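Local coordinates for purine nucleoside phosphorylase YlmD (Geobacillus stearothermophilus, PDB 6T1B), which catalyses the phosphorolysis of adenosine, inosine and S-methyl-5'-thioadenosine to the free base and the corresponding sugar 1-phosphate, and also deaminates adenosine, at residues Ile176-Gly181 with Ser240-Ser245; Pro3-Gln8 with His236-Glu241. All blocks are in the same frame, centred on the assembly; numbering follows the deposited sequence. Where two conformers were deposited one is given.

Interaction 1: Ile176-Gly181 with Ser240-Ser245; sequences IGPAIG and SERCTS
The four-cysteine zinc site of YlmD, probably structural, stands at one end of this contact between two loops that leave the neighbouring parallel strands 173-176 and 237-239. C243 SG is a zinc ligand, with C183, C184 and C246 as the others. With SG anti to the backbone N (chi1 176°), the sulfur meets both the zinc and G181 N, from which it accepts a hydrogen bond at 3.3 Å. At the strand end, S240 N gives I176 O a nearly straight bond of 2.8 Å. Between these points A179 bonds both ways. Its N makes a weak bond to R242 O, and its O accepts from T244 N at 3.1 Å, the donor standing well above the carbonyl plane. C243 CA adds a CA-H...O contact to A179 O. The P178 ring lies beside the R242 side chain, CB to CB 3.9 Å, and its CG packs 3.7 Å from S240 OG. T244 CG2 packs 3.7 Å from A179 N, while T244 OG1 is hydrogen-bonded to D125 OD2. S240 OG accepts from R242 N, an ST turn, and also bonds D4 of the N-terminal segment. The G181 N-H may draw some negative charge from the sulfur and so temper its donation to zinc.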
# COMPACT_ATOMS: atom_id res chain seq x y z
N ILE A 176 -1.78 -7.92 -2.40
CA ILE A 176 -0.60 -7.47 -1.67
C ILE A 176 0.41 -7.08 -2.73
O ILE A 176 0.78 -7.92 -3.57
CB ILE A 176 -0.09 -8.56 -0.73
CG1 ILE A 176 -1.09 -8.76 0.41
CG2 ILE A 176 1.29 -8.24 -0.20
CD1 ILE A 176 -0.87 -10.01 1.20
N GLY A 177 0.80 -5.82 -2.76
CA GLY A 177 1.58 -5.28 -3.85
C GLY A 177 3.08 -5.37 -3.64
O GLY A 177 3.56 -5.95 -2.65
N PRO A 178 3.83 -4.82 -4.58
CA PRO A 178 5.30 -4.82 -4.49
C PRO A 178 5.79 -4.21 -3.19
O PRO A 178 5.31 -3.16 -2.76
CB PRO A 178 5.72 -3.99 -5.71
CG PRO A 178 4.61 -4.19 -6.69
CD PRO A 178 3.36 -4.21 -5.84
N ALA A 179 6.80 -4.84 -2.61
CA ALA A 179 7.32 -4.47 -1.30
C ALA A 179 8.67 -5.14 -1.16
O ALA A 179 9.09 -5.93 -2.00
CB ALA A 179 6.37 -4.90 -0.19
N ILE A 180 9.38 -4.81 -0.09
CA ILE A 180 10.69 -5.40 0.10
C ILE A 180 10.51 -6.88 0.46
O ILE A 180 9.65 -7.24 1.26
CB ILE A 180 11.49 -4.63 1.16
CG1 ILE A 180 12.95 -5.05 1.13
CG2 ILE A 180 10.87 -4.79 2.52
CD1 ILE A 180 13.83 -4.20 2.01
N GLY A 181 11.33 -7.73 -0.14
CA GLY A 181 11.26 -9.15 0.10
C GLY A 181 12.26 -9.60 1.14
O GLY A 181 13.16 -8.87 1.54
N SER A 240 1.80 -10.05 -5.08
CA SER A 240 2.86 -9.74 -6.03
C SER A 240 4.18 -10.34 -5.57
O SER A 240 4.52 -10.30 -4.38
CB SER A 240 3.04 -8.22 -6.11
OG SER A 240 4.07 -7.86 -7.02
N GLU A 241 4.96 -10.86 -6.51
CA GLU A 241 6.30 -11.35 -6.22
C GLU A 241 7.37 -10.27 -6.38
O GLU A 241 8.56 -10.55 -6.16
CB GLU A 241 6.66 -12.53 -7.14
CG GLU A 241 5.60 -13.61 -7.30
CD GLU A 241 5.60 -14.62 -6.19
OE1 GLU A 241 5.02 -15.71 -6.38
OE2 GLU A 241 6.17 -14.33 -5.12
N ARG A 242 6.99 -9.06 -6.76
CA ARG A 242 7.98 -8.02 -7.03
C ARG A 242 8.56 -7.50 -5.73
O ARG A 242 7.83 -7.14 -4.80
CB ARG A 242 7.34 -6.88 -7.80
CG ARG A 242 6.83 -7.25 -9.17
CD ARG A 242 6.14 -6.06 -9.78
NE ARG A 242 5.60 -6.31 -11.11
CZ ARG A 242 6.27 -6.16 -12.24
NH1 ARG A 242 7.54 -5.78 -12.23
NH2 ARG A 242 5.67 -6.40 -13.40
N CYS A 243 9.90 -7.39 -5.69
CA CYS A 243 10.63 -6.81 -4.57
C CYS A 243 11.09 -5.41 -4.95
O CYS A 243 11.78 -5.24 -5.97
CB CYS A 243 11.88 -7.65 -4.24
SG CYS A 243 12.92 -6.94 -2.94
N THR A 244 10.75 -4.42 -4.11
CA THR A 244 11.13 -3.03 -4.35
C THR A 244 12.63 -2.83 -4.29
O THR A 244 13.18 -2.02 -5.03
CB THR A 244 10.44 -2.11 -3.34
OG1 THR A 244 10.60 -2.63 -2.01
CG2 THR A 244 8.99 -2.02 -3.62
N SER A 245 13.30 -3.54 -3.37
CA SER A 245 14.75 -3.41 -3.30
C SER A 245 15.41 -4.04 -4.52
O SER A 245 16.34 -3.45 -5.07
CB SER A 245 15.31 -3.99 -2.00
OG SER A 245 16.73 -4.13 -2.06

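Interaction 2: Pro3-Gln8 with His236-Glu241; sequences PDIFQQ and HIYVSE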
# COMPACT_ATOMS: atom_id res chain seq x y z
N PRO A 3 2.32 -14.84 -14.50
CA PRO A 3 2.63 -13.41 -14.66
C PRO A 3 2.22 -12.63 -13.43
O PRO A 3 1.20 -12.97 -12.80
CB PRO A 3 1.77 -13.02 -15.86
CG PRO A 3 0.55 -13.88 -15.72
CD PRO A 3 1.03 -15.20 -15.11
N ASP A 4 2.97 -11.60 -13.07
CA ASP A 4 2.70 -10.90 -11.83
C ASP A 4 1.34 -10.23 -11.88
O ASP A 4 0.87 -9.82 -12.95
CB ASP A 4 3.78 -9.86 -11.53
CG ASP A 4 3.87 -9.52 -10.05
OD1 ASP A 4 3.29 -8.49 -9.65
OD2 ASP A 4 4.49 -10.32 -9.30
N ILE A 5 0.69 -10.13 -10.72
CA ILE A 5 -0.61 -9.48 -10.67
C ILE A 5 -0.51 -7.99 -10.95
O ILE A 5 -1.52 -7.36 -11.29
CB ILE A 5 -1.35 -9.76 -9.36
CG1 ILE A 5 -0.48 -9.41 -8.17
CG2 ILE A 5 -1.74 -11.22 -9.26
CD1 ILE A 5 -1.28 -8.91 -7.00
N PHE A 6 0.68 -7.38 -10.78
CA PHE A 6 0.90 -5.97 -11.11
C PHE A 6 1.67 -5.89 -12.41
O PHE A 6 2.83 -6.33 -12.50
CB PHE A 6 1.63 -5.26 -9.98
CG PHE A 6 0.74 -4.93 -8.83
CD1 PHE A 6 0.43 -5.89 -7.88
CD2 PHE A 6 0.17 -3.67 -8.72
CE1 PHE A 6 -0.43 -5.60 -6.85
CE2 PHE A 6 -0.68 -3.38 -7.69
CZ PHE A 6 -0.97 -4.33 -6.74
N GLN A 7 1.01 -5.37 -13.45
CA GLN A 7 1.50 -5.43 -14.82
C GLN A 7 1.79 -4.03 -15.34
O GLN A 7 1.01 -3.09 -15.11
CB GLN A 7 0.47 -6.09 -15.72
CG GLN A 7 -0.02 -7.43 -15.23
CD GLN A 7 -1.15 -7.98 -16.08
OE1 GLN A 7 -2.17 -8.42 -15.56
NE2 GLN A 7 -0.96 -7.95 -17.40
N GLN A 8 2.91 -3.89 -16.04
CA GLN A 8 3.38 -2.59 -16.49
C GLN A 8 2.41 -1.99 -17.50
O GLN A 8 2.01 -2.65 -18.47
CB GLN A 8 4.75 -2.77 -17.15
CG GLN A 8 5.34 -1.50 -17.75
CD GLN A 8 5.96 -0.60 -16.71
OE1 GLN A 8 6.87 -1.01 -15.98
NE2 GLN A 8 5.46 0.62 -16.61
N HIS A 236 -8.89 -15.59 -2.47
CA HIS A 236 -9.20 -14.19 -2.66
C HIS A 236 -8.00 -13.28 -2.44
O HIS A 236 -8.15 -12.06 -2.55
CB HIS A 236 -10.30 -13.75 -1.69
CG HIS A 236 -11.66 -14.30 -2.00
ND1 HIS A 236 -12.80 -13.65 -1.58
CD2 HIS A 236 -12.07 -15.40 -2.68
CE1 HIS A 236 -13.86 -14.33 -1.98
NE2 HIS A 236 -13.44 -15.39 -2.66
N ILE A 237 -6.84 -13.84 -2.08
CA ILE A 237 -5.65 -13.07 -1.74
C ILE A 237 -4.60 -13.29 -2.81
O ILE A 237 -4.12 -14.43 -3.00
CB ILE A 237 -5.07 -13.46 -0.37
CG1 ILE A 237 -6.11 -13.26 0.73
CG2 ILE A 237 -3.82 -12.63 -0.07
CD1 ILE A 237 -5.73 -13.95 2.04
N TYR A 238 -4.24 -12.21 -3.50
CA TYR A 238 -3.26 -12.23 -4.58
C TYR A 238 -2.02 -11.52 -4.09
O TYR A 238 -2.13 -10.45 -3.49
CB TYR A 238 -3.83 -11.46 -5.77
CG TYR A 238 -5.09 -12.05 -6.36
CD1 TYR A 238 -6.32 -11.87 -5.74
CD2 TYR A 238 -5.06 -12.79 -7.54
CE1 TYR A 238 -7.49 -12.42 -6.27
CE2 TYR A 238 -6.22 -13.32 -8.09
CZ TYR A 238 -7.43 -13.13 -7.44
OH TYR A 238 -8.58 -13.67 -7.99
N VAL A 239 -0.85 -12.10 -4.33
CA VAL A 239 0.40 -11.55 -3.78
C VAL A 239 1.37 -11.30 -4.93
O VAL A 239 1.73 -12.23 -5.66
CB VAL A 239 1.02 -12.51 -2.75
CG1 VAL A 239 2.27 -11.91 -2.15
CG2 VAL A 239 0.03 -12.85 -1.66
N SER A 240 1.80 -10.05 -5.08
CA SER A 240 2.86 -9.74 -6.03
C SER A 240 4.18 -10.34 -5.57
O SER A 240 4.52 -10.30 -4.38
CB SER A 240 3.04 -8.22 -6.11
OG SER A 240 4.07 -7.86 -7.02
N GLU A 241 4.96 -10.86 -6.51
CA GLU A 241 6.30 -11.35 -6.22
C GLU A 241 7.37 -10.27 -6.38
O GLU A 241 8.56 -10.55 -6.16
CB GLU A 241 6.66 -12.53 -7.14
CG GLU A 241 5.60 -13.61 -7.30
CD GLU A 241 5.60 -14.62 -6.19
OE1 GLU A 241 5.02 -15.71 -6.38
OE2 GLU A 241 6.17 -14.33 -5.12
O HOH W 1 2.11 -12.10 -8.69
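D4 OD1 takes two hydrogen bonds from different sides. S240 OG donates to its syn lone pair at 2.8 Å. F6 N meets OD1 on the anti side, 3.1 Å away and somewhat out of the carboxylate plane, which closes an Asx turn. The other oxygen, D4 OD2, accepts from E241 N at 2.9 Å, also through its syn lone pair. The carboxylate thus spans two successive residues of the other segment, and three donors fix its rotation. CG anti to the backbone N (chi1 -157°) carries the carboxylate to where F6 N and S240 OG both meet it. A water completes the polar patch. It accepts from I5 N and donates to V239 O at 3.1 Å, with a weak bond to D4 OD2.

The contact brings together two sheets. Strand 6-8 is an outermost strand of one six-stranded mixed sheet, and strand 237-239 of the other. The turn at D4 sits against S240 and E241, just after strand 237-239.

I5 supplies the apolar half. Its CG1 lies between the backbone N and the carbonyl carbon (chi1 53°), which sets it against S240. I5 CD1 reaches Y238 CB at 3.8 Å and packs equally near S240 N. I5 CG2 approaches Y238 CD2 obliquely at 4.1 Å. The I5 side chain also touches A175 of the adjoining strand. F6 CD1 comes to S240 CB at 3.9 Å, and the F6 ring meets Y130 with the planes inclined. The carboxylate of E241 is 6.0 Å from D4, measured OE2 to OD2. This like-charge neighbour may be offset by the donors around D4 and by R242, whose ion pair with D4 is long and weak.

Overall arrangement
Both interactions include S240, just after strand 237-239; E241 makes a contact only in interaction 2. Interaction 1 is the buried one. It joins the loops that follow two neighbouring strands and leads to the zinc site, chiefly through backbone bonds. Interaction 2 is partly buried and lies between the edges of two sheets. An aspartate side chain, a water and an isoleucine do most of its work. S240 serves both: its N bonds across interaction 1, while its hydroxyl closes the ST turn there and donates to D4 in interaction 2. The contacts also touch directly. F6 packs on G177 and P178, R242 NH2 probably bonds F6 O, and Y238 O probably accepts from I176 N. The N-terminal segment thus covers the start of the two loops.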